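Local coordinates for post-proline cleaving enzyme (Rickettsia typhi, PDB 4HVT), which probably acts as a serine-type endopeptidase or oligopeptidase that cuts peptide chains after proline, at residues A[473-476]-A[477-480]; A[568-571]-A[572-576]. All coordinates share one frame; numbering follows the deposited sequence.

Contact 1. Residues A[473-476]-A[477-480]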
loop_
_atom_site.group_PDB
_atom_site.type_symbol
_atom_site.label_atom_id
_atom_site.label_comp_id
_atom_site.label_asym_id
_atom_site.label_seq_id
_atom_site.Cartn_x
_atom_site.Cartn_y
_atom_site.Cartn_z
ATOM N N LYS A 473 -3.125 -34.390 3.481
ATOM C CA LYS A 473 -2.572 -35.053 4.639
ATOM C C LYS A 473 -1.508 -34.206 5.306
ATOM O O LYS A 473 -0.790 -33.473 4.598
ATOM C CB LYS A 473 -1.960 -36.369 4.191
ATOM C CG LYS A 473 -3.048 -37.259 3.612
ATOM C CD LYS A 473 -2.660 -38.689 3.550
ATOM C CE LYS A 473 -1.650 -38.957 2.442
ATOM N NZ LYS A 473 -1.679 -40.417 2.200
ATOM N N PHE A 474 -1.433 -34.283 6.643
ATOM C CA PHE A 474 -0.427 -33.567 7.371
ATOM C C PHE A 474 0.762 -34.481 7.592
ATOM O O PHE A 474 1.045 -34.891 8.716
ATOM C CB PHE A 474 -0.961 -32.986 8.672
ATOM C CG PHE A 474 -2.038 -31.965 8.457
ATOM C CD1 PHE A 474 -1.769 -30.821 7.756
ATOM C CD2 PHE A 474 -3.335 -32.194 8.914
ATOM C CE1 PHE A 474 -2.752 -29.883 7.553
ATOM C CE2 PHE A 474 -4.320 -31.258 8.705
ATOM C CZ PHE A 474 -4.015 -30.107 8.031
ATOM N N ASP A 475 1.455 -34.738 6.486
ATOM C CA ASP A 475 2.552 -35.685 6.405
ATOM C C ASP A 475 3.853 -34.961 6.050
ATOM O O ASP A 475 4.822 -35.601 5.714
ATOM C CB ASP A 475 2.261 -36.750 5.341
ATOM C CG ASP A 475 2.135 -36.173 3.920
ATOM O OD1 ASP A 475 2.236 -34.925 3.728
ATOM O OD2 ASP A 475 1.967 -36.977 2.975
ATOM N N GLY A 476 3.844 -33.625 6.125
ATOM C CA GLY A 476 5.027 -32.798 5.903
ATOM C C GLY A 476 5.406 -32.575 4.449
ATOM O O GLY A 476 6.450 -31.982 4.161
ATOM N N LYS A 477 4.560 -32.998 3.527
ATOM C CA LYS A 477 4.890 -32.942 2.116
ATOM C C LYS A 477 4.031 -31.946 1.336
ATOM O O LYS A 477 4.003 -32.016 0.116
ATOM C CB LYS A 477 4.760 -34.344 1.510
ATOM C CG LYS A 477 5.669 -35.319 2.222
ATOM C CD LYS A 477 5.917 -36.590 1.419
ATOM C CE LYS A 477 7.079 -37.319 2.053
ATOM N NZ LYS A 477 6.661 -37.825 3.398
ATOM N N ASN A 478 3.338 -31.013 2.012
ATOM C CA ASN A 478 2.539 -30.057 1.291
ATOM C C ASN A 478 3.350 -28.829 0.858
ATOM O O ASN A 478 3.953 -28.154 1.690
ATOM C CB ASN A 478 1.333 -29.597 2.107
ATOM C CG ASN A 478 0.471 -30.765 2.510
ATOM O OD1 ASN A 478 -0.101 -31.414 1.634
ATOM N ND2 ASN A 478 0.488 -31.123 3.802
ATOM N N PRO A 479 3.370 -28.558 -0.449
ATOM C CA PRO A 479 3.978 -27.318 -0.905
ATOM C C PRO A 479 3.280 -26.138 -0.221
ATOM O O PRO A 479 2.062 -26.004 -0.292
ATOM C CB PRO A 479 3.727 -27.336 -2.427
ATOM C CG PRO A 479 3.506 -28.761 -2.742
ATOM C CD PRO A 479 2.735 -29.284 -1.563
ATOM N N THR A 480 4.068 -25.254 0.417
ATOM C CA THR A 480 3.537 -24.256 1.323
ATOM C C THR A 480 4.201 -22.946 0.985
ATOM O O THR A 480 5.417 -22.918 0.763
ATOM C CB THR A 480 3.809 -24.650 2.789
ATOM O OG1 THR A 480 3.133 -25.879 3.067
ATOM C CG2 THR A 480 3.390 -23.571 3.792
HETATM O O HOH W 1 0.709 -33.909 1.649
#
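The carboxamide of N478 reaches back across the turn to K473, where N478 ND2 donates to K473 O at 2.8 Å. The bond is almost perfectly straight (179° at the hydrogen), and the acceptor lies close to the plane of the amide. With CG beside its own backbone N, anti to the carbonyl carbon (chi1 -58°), the N478 side chain is directed toward that carbonyl. ND2 is also hydrogen-bonded to the carbonyl of I554, so two bonds grip the nitrogen and fix which end of the amide is which. D475 ties the same turn at its own end: OD1 accepts from K477 N at 3.0 Å, an Asx turn, the N-H arriving from above the carboxylate plane. D475 OD1 also rests 3.4 Å from K477 CB, and the two side chains cross at about a right angle. A water lies 2.8 Å from D475 OD1 and 2.6 Å from N478 OD1, within donating distance of both, though it has more acceptors near it than protons. G476, between D475 and K477, easily adopts its positive phi (79°) without a side chain. F474 centres an inverse gamma turn just before. The loop, joining strands 461-469 and 480-483, is thus held by the buried N478 amide, which links K473 to I554, and by a carboxylate-to-backbone bond, while both lysine chains lie at the exposed surface.

Contact 2. Residues A[568-571]-A[572-576]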
loop_
_atom_site.group_PDB
_atom_site.type_symbol
_atom_site.label_atom_id
_atom_site.label_comp_id
_atom_site.label_asym_id
_atom_site.label_seq_id
_atom_site.Cartn_x
_atom_site.Cartn_y
_atom_site.Cartn_z
ATOM N N GLY A 568 9.353 -6.521 3.067
ATOM C CA GLY A 568 9.223 -7.979 3.113
ATOM C C GLY A 568 10.328 -8.645 2.312
ATOM O O GLY A 568 10.639 -9.797 2.539
ATOM N N GLY A 569 10.913 -7.920 1.358
ATOM C CA GLY A 569 12.088 -8.374 0.646
ATOM C C GLY A 569 13.315 -8.462 1.523
ATOM O O GLY A 569 14.067 -9.406 1.389
ATOM N N LEU A 570 13.489 -7.512 2.459
ATOM C CA LEU A 570 14.502 -7.653 3.545
ATOM C C LEU A 570 14.264 -8.855 4.437
ATOM O O LEU A 570 15.154 -9.670 4.681
ATOM C CB LEU A 570 14.599 -6.356 4.381
ATOM C CG LEU A 570 15.510 -6.348 5.570
ATOM C CD1 LEU A 570 16.944 -6.653 5.154
ATOM C CD2 LEU A 570 15.407 -5.068 6.392
ATOM N N LEU A 571 13.016 -8.990 4.884
ATOM C CA LEU A 571 12.596 -10.090 5.716
ATOM C C LEU A 571 13.075 -11.423 5.121
ATOM O O LEU A 571 13.706 -12.198 5.785
ATOM C CB LEU A 571 11.102 -10.095 5.878
ATOM C CG LEU A 571 10.506 -11.371 6.515
ATOM C CD1 LEU A 571 11.004 -11.547 7.936
ATOM C CD2 LEU A 571 8.995 -11.313 6.460
ATOM N N VAL A 572 12.759 -11.663 3.859
ATOM C CA VAL A 572 12.985 -12.985 3.301
ATOM C C VAL A 572 14.448 -13.218 2.895
ATOM O O VAL A 572 14.893 -14.335 2.905
ATOM C CB VAL A 572 12.019 -13.372 2.149
ATOM C CG1 VAL A 572 10.580 -13.421 2.594
ATOM C CG2 VAL A 572 12.238 -12.556 0.897
ATOM N N SER A 573 15.184 -12.163 2.552
ATOM C CA SER A 573 16.600 -12.272 2.342
ATOM C C SER A 573 17.373 -12.466 3.639
ATOM O O SER A 573 18.389 -13.170 3.629
ATOM C CB SER A 573 17.132 -11.121 1.530
ATOM O OG SER A 573 16.926 -9.859 2.151
ATOM N N VAL A 574 16.947 -11.833 4.739
ATOM C CA VAL A 574 17.448 -12.188 6.062
ATOM C C VAL A 574 17.123 -13.655 6.427
ATOM O O VAL A 574 17.996 -14.389 6.910
ATOM C CB VAL A 574 16.932 -11.276 7.159
ATOM C CG1 VAL A 574 17.335 -11.846 8.513
ATOM C CG2 VAL A 574 17.425 -9.857 6.944
ATOM N N ALA A 575 15.884 -14.071 6.215
ATOM C CA ALA A 575 15.452 -15.403 6.589
ATOM C C ALA A 575 16.343 -16.443 5.914
ATOM O O ALA A 575 16.790 -17.423 6.523
ATOM C CB ALA A 575 13.988 -15.632 6.236
ATOM N N MET A 576 16.595 -16.261 4.620
ATOM C CA MET A 576 17.242 -17.311 3.856
ATOM C C MET A 576 18.736 -17.313 4.132
ATOM O O MET A 576 19.395 -18.349 3.966
ATOM C CB MET A 576 16.992 -17.126 2.356
ATOM C CG MET A 576 17.719 -15.979 1.681
ATOM S SD MET A 576 17.494 -15.825 -0.112
ATOM C CE MET A 576 18.707 -16.934 -0.652
#
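S573 sits one helical turn beyond G569 and L570, and its OG lies 3.0 Å from G569 O and 3.1 Å from L570 O, so its single proton has two acceptors within reach. The hydroxyl is brought over these carbonyls by a chi1 of 61°, which places OG between the backbone N and the carbonyl carbon, and a small serine can fold back in this way inside a buried helix. On the same turn, V574 N bonds to L570 O at 2.8 Å, V574 CG2 also presses on L570 O at 3.2 Å, and the closer of the two apolar contacts joins L570 CD1 to V574 CG2 at 3.7 Å. The fit is looser where L571 CG and V572 CG1 are 4.4 Å apart: these chains diverge toward different neighbours, L571 to F539 and F542 of helix 536-551, V572 to I562, V586 and C588 of the central sheet. No side of this turn opens to solvent, since all the touching residues are buried. G568 and G569 leave the beginning of the helix slim, with V572 N bonded to G568 O at 3.1 Å. Helix 567-578 links parallel strands 560-565 and 585-589, a beta-alpha-beta unit of the alpha/beta-hydrolase fold, and G568 fits the last glycine of a GxSxG nucleophile elbow.

Contacts 1 and 2 both serve the mixed sheet of the hydrolase domain, but from different depths. Residues 473-479 form a partly exposed loop, with T480 opening strand 480-483, and contact 1 is centred about 32 Å from the centre of the chain. Residues 568-576 are a buried part of helix 567-578, following the neighbouring parallel strand 560-565, with contact 2 centred about 19 Å from that centre. The centres of contacts 1 and 2 are about 23 Å apart, and the contacts do not touch. The irregular loop depends on side-chain amide, carboxylate and water bonds to make its turn, while the helix uses regular backbone bonds and spends most of its side chains on apolar packing. Charged residues accordingly appear only in contact 1.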